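Local coordinates for protein listeriolysin O (Listeria monocytogenes, PDB 4CDB) that forms oligomeric pores in cholesterol-containing host membranes, inserting after a major conformational change once bound, and thereby lyses the target, at residues N36-H41 and V93-E98; A75-V80 and A360-N365. All blocks are in the same frame, centred on the assembly; numbering follows the deposited sequence.

Contact 1 (N36-H41 and V93-E98); sequences NVLVYH and VKANSE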
ATOM      1  N   ASN A  36      16.368 -19.849   0.264  1.00 66.00           N
ATOM      2  CA  ASN A  36      15.187 -20.457   0.872  1.00 63.53           C
ATOM      3  C   ASN A  36      15.202 -20.489   2.402  1.00 56.93           C
ATOM      4  O   ASN A  36      14.349 -21.126   3.022  1.00 56.13           O
ATOM      5  CB  ASN A  36      14.978 -21.870   0.319  1.00 68.27           C
ATOM      6  CG  ASN A  36      14.738 -21.881  -1.178  1.00 72.81           C
ATOM      7  OD1 ASN A  36      14.115 -20.971  -1.726  1.00 73.38           O
ATOM      8  ND2 ASN A  36      15.231 -22.915  -1.850  1.00 74.58           N
ATOM      9  N   VAL A  37      16.166 -19.802   3.006  1.00 49.34           N
ATOM     10  CA  VAL A  37      16.281 -19.762   4.462  1.00 47.25           C
ATOM     11  C   VAL A  37      15.262 -18.818   5.107  1.00 41.82           C
ATOM     12  O   VAL A  37      14.636 -19.160   6.112  1.00 45.48           O
ATOM     13  CB  VAL A  37      17.717 -19.387   4.899  1.00 51.01           C
ATOM     14  CG1 VAL A  37      17.738 -18.885   6.331  1.00 51.87           C
ATOM     15  CG2 VAL A  37      18.641 -20.582   4.737  1.00 55.68           C
ATOM     16  N   LEU A  38      15.089 -17.639   4.520  1.00 36.84           N
ATOM     17  CA  LEU A  38      14.164 -16.648   5.062  1.00 36.67           C
ATOM     18  C   LEU A  38      12.920 -16.530   4.187  1.00 40.18           C
ATOM     19  O   LEU A  38      12.967 -15.958   3.096  1.00 39.60           O
ATOM     20  CB  LEU A  38      14.851 -15.287   5.184  1.00 33.15           C
ATOM     21  CG  LEU A  38      16.105 -15.237   6.058  1.00 37.47           C
ATOM     22  CD1 LEU A  38      16.771 -13.878   5.952  1.00 36.59           C
ATOM     23  CD2 LEU A  38      15.756 -15.546   7.501  1.00 34.34           C
ATOM     24  N   VAL A  39      11.807 -17.073   4.673  1.00 43.32           N
ATOM     25  CA  VAL A  39      10.566 -17.083   3.908  1.00 45.96           C
ATOM     26  C   VAL A  39       9.349 -16.670   4.733  1.00 40.68           C
ATOM     27  O   VAL A  39       9.257 -16.966   5.925  1.00 40.44           O
ATOM     28  CB  VAL A  39      10.291 -18.478   3.302  1.00 50.16           C
ATOM     29  CG1 VAL A  39      11.268 -18.776   2.178  1.00 53.51           C
ATOM     30  CG2 VAL A  39      10.373 -19.547   4.378  1.00 50.01           C
ATOM     31  N   TYR A  40       8.418 -15.977   4.083  1.00 38.02           N
ATOM     32  CA  TYR A  40       7.105 -15.725   4.662  1.00 38.40           C
ATOM     33  C   TYR A  40       6.016 -16.340   3.789  1.00 39.45           C
ATOM     34  O   TYR A  40       5.774 -15.887   2.670  1.00 39.01           O
ATOM     35  CB  TYR A  40       6.841 -14.229   4.844  1.00 34.33           C
ATOM     36  CG  TYR A  40       5.395 -13.932   5.176  1.00 41.41           C
ATOM     37  CD1 TYR A  40       4.868 -14.255   6.421  1.00 42.24           C
ATOM     38  CD2 TYR A  40       4.553 -13.341   4.242  1.00 43.98           C
ATOM     39  CE1 TYR A  40       3.544 -13.995   6.727  1.00 44.33           C
ATOM     40  CE2 TYR A  40       3.229 -13.076   4.540  1.00 44.78           C
ATOM     41  CZ  TYR A  40       2.730 -13.405   5.783  1.00 44.79           C
ATOM     42  OH  TYR A  40       1.412 -13.141   6.083  1.00 45.91           O
ATOM     43  N   HIS A  41       5.365 -17.376   4.303  1.00 43.09           N
ATOM     44  CA  HIS A  41       4.268 -18.010   3.587  1.00 48.80           C
ATOM     45  C   HIS A  41       2.935 -17.421   4.040  1.00 44.96           C
ATOM     46  O   HIS A  41       2.476 -17.688   5.151  1.00 49.73           O
ATOM     47  CB  HIS A  41       4.293 -19.525   3.795  1.00 56.56           C
ATOM     48  CG  HIS A  41       5.537 -20.183   3.289  1.00 62.84           C
ATOM     49  ND1 HIS A  41       5.902 -20.161   1.958  1.00 66.18           N
ATOM     50  CD2 HIS A  41       6.500 -20.886   3.930  1.00 65.83           C
ATOM     51  CE1 HIS A  41       7.036 -20.818   1.805  1.00 67.76           C
ATOM     52  NE2 HIS A  41       7.421 -21.270   2.986  1.00 67.30           N
ATOM     53  N   VAL A  93      23.166 -12.104  14.335  1.00 29.59           N
ATOM     54  CA  VAL A  93      21.836 -12.686  14.502  1.00 31.22           C
ATOM     55  C   VAL A  93      21.718 -14.054  13.834  1.00 40.18           C
ATOM     56  O   VAL A  93      22.529 -14.415  12.979  1.00 38.75           O
ATOM     57  CB  VAL A  93      20.737 -11.763  13.922  1.00 33.52           C
ATOM     58  CG1 VAL A  93      20.656 -10.452  14.698  1.00 37.76           C
ATOM     59  CG2 VAL A  93      20.994 -11.505  12.449  1.00 32.41           C
ATOM     60  N   LYS A  94      20.706 -14.814  14.241  1.00 43.10           N
ATOM     61  CA  LYS A  94      20.352 -16.049  13.555  1.00 44.27           C
ATOM     62  C   LYS A  94      19.448 -15.727  12.378  1.00 39.06           C
ATOM     63  O   LYS A  94      18.526 -14.919  12.497  1.00 36.95           O
ATOM     64  CB  LYS A  94      19.622 -17.002  14.499  1.00 46.47           C
ATOM     65  CG  LYS A  94      20.456 -17.520  15.650  1.00 49.26           C
ATOM     66  CD  LYS A  94      19.618 -18.413  16.549  1.00 55.99           C
ATOM     67  CE  LYS A  94      20.442 -18.981  17.691  1.00 57.22           C
ATOM     68  NZ  LYS A  94      19.613 -19.789  18.631  1.00 59.08           N
ATOM     69  N   ALA A  95      19.708 -16.361  11.241  1.00 37.08           N
ATOM     70  CA  ALA A  95      18.857 -16.183  10.074  1.00 36.04           C
ATOM     71  C   ALA A  95      17.745 -17.226  10.089  1.00 42.56           C
ATOM     72  O   ALA A  95      17.883 -18.297   9.496  1.00 45.93           O
ATOM     73  CB  ALA A  95      19.667 -16.289   8.796  1.00 36.23           C
ATOM     74  N   ASN A  96      16.651 -16.913  10.780  1.00 41.16           N
ATOM     75  CA  ASN A  96      15.496 -17.804  10.843  1.00 41.84           C
ATOM     76  C   ASN A  96      14.170 -17.051  10.773  1.00 42.25           C
ATOM     77  O   ASN A  96      14.126 -15.892  10.356  1.00 40.03           O
ATOM     78  CB  ASN A  96      15.557 -18.679  12.099  1.00 43.70           C
ATOM     79  CG  ASN A  96      15.741 -17.870  13.372  1.00 41.51           C
ATOM     80  OD1 ASN A  96      15.355 -16.704  13.444  1.00 37.88           O
ATOM     81  ND2 ASN A  96      16.339 -18.489  14.383  1.00 35.64           N
ATOM     82  N   SER A  97      13.096 -17.710  11.194  1.00 37.34           N
ATOM     83  CA  SER A  97      11.758 -17.126  11.125  1.00 41.66           C
ATOM     84  C   SER A  97      11.609 -15.878  11.995  1.00 40.90           C
ATOM     85  O   SER A  97      10.785 -15.012  11.711  1.00 39.60           O
ATOM     86  CB  SER A  97      10.704 -18.166  11.509  1.00 38.30           C
ATOM     87  OG  SER A  97      10.967 -18.694  12.796  1.00 41.97           O
ATOM     88  N   GLU A  98      12.413 -15.786  13.051  1.00 43.46           N
ATOM     89  CA  GLU A  98      12.355 -14.637  13.952  1.00 44.32           C
ATOM     90  C   GLU A  98      12.894 -13.374  13.289  1.00 39.89           C
ATOM     91  O   GLU A  98      12.485 -12.267  13.628  1.00 36.14           O
ATOM     92  CB  GLU A  98      13.113 -14.922  15.250  1.00 54.19           C
ATOM     93  CG  GLU A  98      12.465 -15.979  16.132  1.00 62.81           C
ATOM     94  CD  GLU A  98      11.123 -15.537  16.687  1.00 71.39           C
ATOM     95  OE1 GLU A  98      10.108 -15.665  15.971  1.00 74.71           O
ATOM     96  OE2 GLU A  98      11.084 -15.064  17.842  1.00 74.06           O
TER

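Contact 2 (A75-V80 and A360-N365); sequences ADIQVV and AVIKNN. With NA (sodium ion), chain N; NA (sodium ion), chain H.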
ATOM      1  N   ALA A  75      15.225  -7.504   0.259  1.00 52.98           N
ATOM      2  CA  ALA A  75      16.547  -7.519   0.874  1.00 50.62           C
ATOM      3  C   ALA A  75      16.582  -6.577   2.072  1.00 48.59           C
ATOM      4  O   ALA A  75      17.352  -6.777   3.010  1.00 49.96           O
ATOM      5  CB  ALA A  75      17.608  -7.130  -0.142  1.00 51.80           C
ATOM      6  N   ASP A  76      15.740  -5.549   2.032  1.00 44.34           N
ATOM      7  CA  ASP A  76      15.645  -4.588   3.125  1.00 44.86           C
ATOM      8  C   ASP A  76      14.739  -5.101   4.239  1.00 39.80           C
ATOM      9  O   ASP A  76      13.538  -5.281   4.037  1.00 44.47           O
ATOM     10  CB  ASP A  76      15.112  -3.248   2.617  1.00 52.19           C
ATOM     11  CG  ASP A  76      16.016  -2.617   1.582  1.00 64.65           C
ATOM     12  OD1 ASP A  76      17.247  -2.595   1.797  1.00 69.60           O
ATOM     13  OD2 ASP A  76      15.495  -2.144   0.551  1.00 71.43           O
ATOM     14  N   ILE A  77      15.314  -5.323   5.418  1.00 34.93           N
ATOM     15  CA  ILE A  77      14.538  -5.773   6.567  1.00 31.35           C
ATOM     16  C   ILE A  77      13.917  -4.567   7.259  1.00 32.86           C
ATOM     17  O   ILE A  77      14.601  -3.577   7.519  1.00 31.35           O
ATOM     18  CB  ILE A  77      15.413  -6.524   7.589  1.00 34.92           C
ATOM     19  CG1 ILE A  77      16.418  -7.434   6.878  1.00 39.01           C
ATOM     20  CG2 ILE A  77      14.539  -7.299   8.576  1.00 29.97           C
ATOM     21  CD1 ILE A  77      15.786  -8.533   6.058  1.00 43.44           C
ATOM     22  N   GLN A  78      12.625  -4.657   7.560  1.00 31.35           N
ATOM     23  CA  GLN A  78      11.910  -3.580   8.237  1.00 30.06           C
ATOM     24  C   GLN A  78      12.197  -3.572   9.738  1.00 34.75           C
ATOM     25  O   GLN A  78      12.584  -4.592  10.309  1.00 36.21           O
ATOM     26  CB  GLN A  78      10.406  -3.701   7.983  1.00 31.85           C
ATOM     27  CG  GLN A  78      10.029  -3.588   6.515  1.00 32.49           C
ATOM     28  CD  GLN A  78      10.506  -2.290   5.901  1.00 37.23           C
ATOM     29  OE1 GLN A  78      10.145  -1.208   6.362  1.00 37.31           O
ATOM     30  NE2 GLN A  78      11.343  -2.390   4.873  1.00 41.86           N
ATOM     31  N   VAL A  79      12.004  -2.419  10.371  1.00 35.24           N
ATOM     32  CA  VAL A  79      12.266  -2.280  11.797  1.00 37.16           C
ATOM     33  C   VAL A  79      10.989  -1.961  12.571  1.00 42.83           C
ATOM     34  O   VAL A  79      10.264  -1.029  12.222  1.00 44.02           O
ATOM     35  CB  VAL A  79      13.291  -1.155  12.071  1.00 38.52           C
ATOM     36  CG1 VAL A  79      13.477  -0.968  13.565  1.00 35.79           C
ATOM     37  CG2 VAL A  79      14.622  -1.458  11.400  1.00 38.64           C
ATOM     38  N   VAL A  80      10.708  -2.738  13.613  1.00 39.45           N
ATOM     39  CA  VAL A  80       9.623  -2.402  14.525  1.00 37.23           C
ATOM     40  C   VAL A  80      10.110  -1.289  15.446  1.00 39.09           C
ATOM     41  O   VAL A  80      11.031  -1.491  16.235  1.00 40.25           O
ATOM     42  CB  VAL A  80       9.172  -3.621  15.351  1.00 38.60           C
ATOM     43  CG1 VAL A  80       8.092  -3.221  16.351  1.00 35.79           C
ATOM     44  CG2 VAL A  80       8.670  -4.724  14.432  1.00 35.24           C
ATOM     45  N   ALA A 360      21.316 -11.670   2.514  1.00 39.19           N
ATOM     46  CA  ALA A 360      20.147 -12.442   2.926  1.00 36.36           C
ATOM     47  C   ALA A 360      18.872 -11.777   2.427  1.00 39.34           C
ATOM     48  O   ALA A 360      18.622 -10.608   2.721  1.00 41.03           O
ATOM     49  CB  ALA A 360      20.109 -12.578   4.438  1.00 32.53           C
ATOM     50  N   VAL A 361      18.068 -12.524   1.678  1.00 40.26           N
ATOM     51  CA  VAL A 361      16.842 -11.983   1.102  1.00 38.78           C
ATOM     52  C   VAL A 361      15.609 -12.700   1.649  1.00 36.44           C
ATOM     53  O   VAL A 361      15.564 -13.930   1.693  1.00 34.52           O
ATOM     54  CB  VAL A 361      16.850 -12.091  -0.440  1.00 39.01           C
ATOM     55  CG1 VAL A 361      15.626 -11.398  -1.034  1.00 41.63           C
ATOM     56  CG2 VAL A 361      18.139 -11.504  -1.013  1.00 31.41           C
ATOM     57  N   ILE A 362      14.615 -11.925   2.071  1.00 36.01           N
ATOM     58  CA  ILE A 362      13.356 -12.495   2.534  1.00 39.00           C
ATOM     59  C   ILE A 362      12.430 -12.802   1.358  1.00 41.63           C
ATOM     60  O   ILE A 362      12.058 -11.911   0.593  1.00 36.78           O
ATOM     61  CB  ILE A 362      12.630 -11.562   3.521  1.00 38.68           C
ATOM     62  CG1 ILE A 362      13.512 -11.264   4.733  1.00 37.91           C
ATOM     63  CG2 ILE A 362      11.317 -12.181   3.968  1.00 33.42           C
ATOM     64  CD1 ILE A 362      12.790 -10.507   5.839  1.00 39.00           C
ATOM     65  N   LYS A 363      12.057 -14.071   1.222  1.00 40.84           N
ATOM     66  CA  LYS A 363      11.164 -14.492   0.151  1.00 44.04           C
ATOM     67  C   LYS A 363       9.712 -14.517   0.623  1.00 38.33           C
ATOM     68  O   LYS A 363       9.344 -15.319   1.480  1.00 36.63           O
ATOM     69  CB  LYS A 363      11.580 -15.866  -0.380  1.00 49.23           C
ATOM     70  CG  LYS A 363      10.677 -16.412  -1.471  1.00 59.47           C
ATOM     71  CD  LYS A 363      11.362 -17.535  -2.234  1.00 67.00           C
ATOM     72  CE  LYS A 363      12.636 -17.037  -2.905  1.00 70.57           C
ATOM     73  NZ  LYS A 363      13.345 -18.115  -3.653  1.00 75.16           N
ATOM     74  N   ASN A 364       8.892 -13.634   0.061  1.00 42.06           N
ATOM     75  CA  ASN A 364       7.486 -13.550   0.444  1.00 41.47           C
ATOM     76  C   ASN A 364       6.547 -14.072  -0.635  1.00 46.97           C
ATOM     77  O   ASN A 364       6.755 -13.831  -1.823  1.00 49.51           O
ATOM     78  CB  ASN A 364       7.100 -12.106   0.777  1.00 31.03           C
ATOM     79  CG  ASN A 364       7.953 -11.509   1.872  1.00 33.33           C
ATOM     80  OD1 ASN A 364       7.603 -11.567   3.050  1.00 36.07           O
ATOM     81  ND2 ASN A 364       9.082 -10.925   1.489  1.00 32.27           N
ATOM     82  N   ASN A 365       5.510 -14.787  -0.210  1.00 50.50           N
ATOM     83  CA  ASN A 365       4.417 -15.160  -1.099  1.00 53.26           C
ATOM     84  C   ASN A 365       3.099 -15.212  -0.333  1.00 49.09           C
ATOM     85  O   ASN A 365       3.023 -15.779   0.758  1.00 49.29           O
ATOM     86  CB  ASN A 365       4.698 -16.492  -1.800  1.00 60.44           C
ATOM     87  CG  ASN A 365       4.468 -17.688  -0.901  1.00 69.70           C
ATOM     88  OD1 ASN A 365       3.552 -18.478  -1.125  1.00 76.79           O
ATOM     89  ND2 ASN A 365       5.301 -17.826   0.125  1.00 72.25           N
TER
HETATM   90 NA    NA N1539       7.223  -1.398   6.628  1.00 56.28          NA
HETATM   91 NA    NA H1533       7.433 -10.128   5.018  1.00 54.30          NA
HETATM   92  O   HOH W   1      19.087  -8.563   4.210  1.00 32.71           O
HETATM   93  O   HOH W   2       9.848  -8.987   3.692  1.00 51.30           O
HETATM   94  O   HOH W   3       9.201  -9.575   7.189  1.00 35.19           O
HETATM   95  O   HOH W   4       8.160  -0.584   4.373  1.00 40.98           O

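Contact 1 (N36-H41 and V93-E98)
Leu38 and Asn96 mark the closest approach of the two backbones, with 6.0 Å between Leu38 CA and Asn96 CA, and no hydrogen bond spans the gap. The contact is made by two aliphatic side chains of 36-41 resting on the turn that leads from strand 92-94 into helix 97-100. Leu38 CG stands anti to the carbonyl carbon (chi1 -58°); with chi2 173° CD1 runs on anti to CA, and the second methyl, CD2, is the one that meets the turn. There it lies 3.3 Å from Asn96 O and 3.7 Å from Ala95 C, a methyl laid mainly against main-chain atoms. Val37 works alongside it: CG1, anti to the backbone N, sits 3.2 Å from Ala95 O. The methyl of Ala95 completes a triangle with them, 4.1 Å from Val37 CG1 and 4.2 Å from Leu38 CD2, giving a small apolar cluster of three methyl groups. Leu38 also touches Leu99 and Val100 of the following helix, which extends this cover.

Asn96 offers its main chain to Leu38, while its CB is directed away from 36-41 and its amide caps the helix. Its OD1 accepts from Glu98 N at 3.1 Å; the bond is bent, and the donor stands 45° out of the carbonyl plane. The amide's ND2 is hydrogen-bonded to Asn250, so both ends of the group are held and its rotation is restrained. This is the N-cap of a short helix, fixed by an asparagine in the turn after a strand. Here the capped turn, whose strand belongs to the large antiparallel sheet, packs against the chain entering strand 39-41, which pairs in parallel with the long strand 362-385 of this cholesterol-dependent cytolysin.

Contact 2 (A75-V80 and A360-N365)
Ile77 CD1 meets Ile362 CD1 at 3.6 Å, and the two side chains cross at about a right angle. Ile77 is bent at chi2 (-63°), whereas Ile362 stays extended (chi2 -172°), and both are buried. Beside them Ala75 lies along Val361, with Ala75 CB 4.5 Å from Val361 CG2 and Ala75 N 4.1 Å from Val361 CG1. No direct hydrogen bond joins the segments; one water lies within hydrogen-bonding distance of both carbonyls, 2.8 Å from Ala75 O and 2.6 Å from Ala360 O.

The contact sits at a crossing between two beta-sheets. Strand 59-74 runs antiparallel to 362-385, and Ile362 bonds through its backbone to Asn74; just beyond, the chain turns into a short, weakly bonded strand about 77-78, where Ile77 has a backbone hydrogen bond with Tyr349 of strand 345-353 in the other sheet.

Further out, each segment supplies one ligand to a sodium ion. Asn364 OD1 binds its ion at 2.4 Å, with Ile180 O and two waters also coordinating; one of these waters accepts from Asn364 ND2, which also bonds to Gln72 O, so the amide is fixed through both ends. Gln78 OE1 lies 2.9 Å from the second ion, which Phe183 O, Tyr265 OH and a water also bind, and this oxygen is hydrogen-bonded to Lys214 as well.

The centres of contacts 1 and 2 lie about 9 Å apart, and the strand pairing of 36-41 with 360-365 joins them directly. Lys363 is held through both its backbone N and its O, with Leu38 O 2.8 Å from Lys363 N and Tyr40 N 2.8 Å from Lys363 O, both probable hydrogen bonds. Tyr40 CB packs 3.3 Å from Asn364 OD1, one of the two sodium ligands of contact 2. The two sodium ions of that contact, 8.9 Å apart, are tied by Ile180 and Phe183 to 176-189, expected to become a membrane-spanning strand in the pore; Tyr40 OH adds a hydrogen bond to Ser177 OG of the same region.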